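Local structure of putative transcriptional regulator protein, LacI family (Rhizobium etli, 3MIZ) at residues L171-P176 with N182-A187. The protein probably acts as a LacI-family transcriptional repressor that binds regulatory DNA, with a periplasmic-binding-protein-like domain of the kind that senses small-molecule effectors. Residues are numbered along the deposited sequence; the frame is centred on the assembly and turned at random.
Sequences LGMDGP and NYVFAA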
loop_
_atom_site.group_PDB
_atom_site.type_symbol
_atom_site.label_atom_id
_atom_site.label_comp_id
_atom_site.label_asym_id
_atom_site.label_seq_id
_atom_site.Cartn_x
_atom_site.Cartn_y
_atom_site.Cartn_z
ATOM N N LEU A 171 8.390 1.007 22.651
ATOM C CA LEU A 171 8.767 0.994 21.247
ATOM C C LEU A 171 8.078 -0.225 20.658
ATOM O O LEU A 171 7.881 -1.227 21.351
ATOM C CB LEU A 171 10.281 0.825 21.079
ATOM C CG LEU A 171 11.175 2.019 21.400
ATOM C CD1 LEU A 171 12.640 1.588 21.335
ATOM C CD2 LEU A 171 10.895 3.136 20.414
ATOM N N GLY A 172 7.706 -0.145 19.386
ATOM C CA GLY A 172 7.066 -1.275 18.742
ATOM C C GLY A 172 7.940 -1.802 17.619
ATOM O O GLY A 172 7.728 -2.898 17.112
HETATM N N MSE A 173 8.943 -1.020 17.235
HETATM C CA MSE A 173 9.820 -1.424 16.152
HETATM C C MSE A 173 11.037 -0.525 16.087
HETATM O O MSE A 173 11.068 0.548 16.689
HETATM C CB MSE A 173 9.082 -1.301 14.829
HETATM C CG MSE A 173 8.808 0.146 14.504
HETATM SE SE MSE A 173 7.901 0.352 12.843
HETATM C CE MSE A 173 6.146 -0.292 13.380
ATOM N N ASP A 174 12.027 -0.964 15.322
ATOM C CA ASP A 174 13.251 -0.205 15.131
ATOM C C ASP A 174 14.003 -0.793 13.951
ATOM O O ASP A 174 13.692 -1.887 13.493
ATOM C CB ASP A 174 14.117 -0.232 16.396
ATOM C CG ASP A 174 14.416 -1.640 16.876
ATOM O OD1 ASP A 174 14.979 -2.438 16.098
ATOM O OD2 ASP A 174 14.098 -1.943 18.042
ATOM N N GLY A 175 14.989 -0.060 13.452
ATOM C CA GLY A 175 15.746 -0.546 12.319
ATOM C C GLY A 175 15.443 0.263 11.072
ATOM O O GLY A 175 14.799 1.314 11.155
ATOM N N PRO A 176 15.894 -0.199 9.897
ATOM C CA PRO A 176 15.653 0.511 8.637
ATOM C C PRO A 176 14.159 0.596 8.329
ATOM O O PRO A 176 13.445 -0.396 8.435
ATOM C CB PRO A 176 16.394 -0.344 7.605
ATOM C CG PRO A 176 17.462 -1.043 8.427
ATOM C CD PRO A 176 16.710 -1.405 9.673
ATOM N N ASN A 182 10.329 -5.861 13.910
ATOM C CA ASN A 182 8.995 -5.498 14.380
ATOM C C ASN A 182 8.449 -6.380 15.504
ATOM O O ASN A 182 8.305 -7.587 15.344
ATOM C CB ASN A 182 8.052 -5.502 13.173
ATOM C CG ASN A 182 6.663 -5.012 13.513
ATOM O OD1 ASN A 182 6.001 -5.563 14.395
ATOM N ND2 ASN A 182 6.206 -3.974 12.810
ATOM N N TYR A 183 8.137 -5.762 16.641
ATOM C CA TYR A 183 7.627 -6.499 17.798
ATOM C C TYR A 183 6.409 -5.830 18.426
ATOM O O TYR A 183 6.252 -5.835 19.653
ATOM C CB TYR A 183 8.732 -6.649 18.858
ATOM C CG TYR A 183 9.593 -5.413 19.040
ATOM C CD1 TYR A 183 10.681 -5.176 18.203
ATOM C CD2 TYR A 183 9.306 -4.466 20.029
ATOM C CE1 TYR A 183 11.465 -4.027 18.337
ATOM C CE2 TYR A 183 10.086 -3.312 20.173
ATOM C CZ TYR A 183 11.165 -3.101 19.318
ATOM O OH TYR A 183 11.942 -1.963 19.431
ATOM N N VAL A 184 5.542 -5.268 17.588
ATOM C CA VAL A 184 4.350 -4.578 18.078
ATOM C C VAL A 184 3.441 -5.515 18.874
ATOM O O VAL A 184 3.012 -5.179 19.977
ATOM C CB VAL A 184 3.536 -3.957 16.908
ATOM C CG1 VAL A 184 2.361 -3.177 17.455
ATOM C CG2 VAL A 184 4.435 -3.037 16.070
ATOM N N PHE A 185 3.153 -6.689 18.319
ATOM C CA PHE A 185 2.290 -7.654 19.002
ATOM C C PHE A 185 2.821 -7.996 20.398
ATOM O O PHE A 185 2.072 -7.981 21.385
ATOM C CB PHE A 185 2.180 -8.945 18.184
ATOM C CG PHE A 185 1.352 -10.014 18.846
ATOM C CD1 PHE A 185 -0.040 -9.949 18.830
ATOM C CD2 PHE A 185 1.969 -11.072 19.512
ATOM C CE1 PHE A 185 -0.806 -10.916 19.465
ATOM C CE2 PHE A 185 1.211 -12.049 20.156
ATOM C CZ PHE A 185 -0.181 -11.971 20.134
ATOM N N ALA A 186 4.111 -8.314 20.469
ATOM C CA ALA A 186 4.743 -8.679 21.733
ATOM C C ALA A 186 4.734 -7.529 22.728
ATOM O O ALA A 186 4.527 -7.742 23.924
ATOM C CB ALA A 186 6.179 -9.157 21.491
ATOM N N ALA A 187 4.955 -6.313 22.240
ATOM C CA ALA A 187 4.964 -5.144 23.108
ATOM C C ALA A 187 3.562 -4.853 23.644
ATOM O O ALA A 187 3.396 -4.547 24.820
ATOM C CB ALA A 187 5.496 -3.935 22.355
#
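Y183 lays its ring over the backbone of G172 and M173, where strand 167-174 of the periplasmic-binding-protein-like domain pairs antiparallel with the short edge strand 181-182. M173 and N182 form a non-hydrogen-bonded pair, after which the chain turns into helix 184-192, with Y183 at its N-cap position. The backbone N of Y183 donates to G172 O at 2.9 Å, and that same oxygen sits beneath the centre of the tyrosine ring, 3.6 Å from its plane. With CG lodged between its backbone N and carbonyl carbon (chi1 40°), the ring folds back across the strand, and M173 CA makes an off-centre CH-pi contact with it. At the ring edge Y183 OH donates to D174 OD2 at 2.6 Å, arriving from above the carboxylate plane. Replacing Y183 by an alanine is likely to bare the G172-M173 peptide and leave the D174 carboxylate without its hydroxyl partner. G172 is closely overlain on its other flank, V184 CG2 standing 3.5 Å from its O. N182 OD1 closes an Asx turn onto V184 N (3.2 Å) and also accepts from Q211 of helix 206-217, while N182 ND2 lies 3.7 Å from M173 CE.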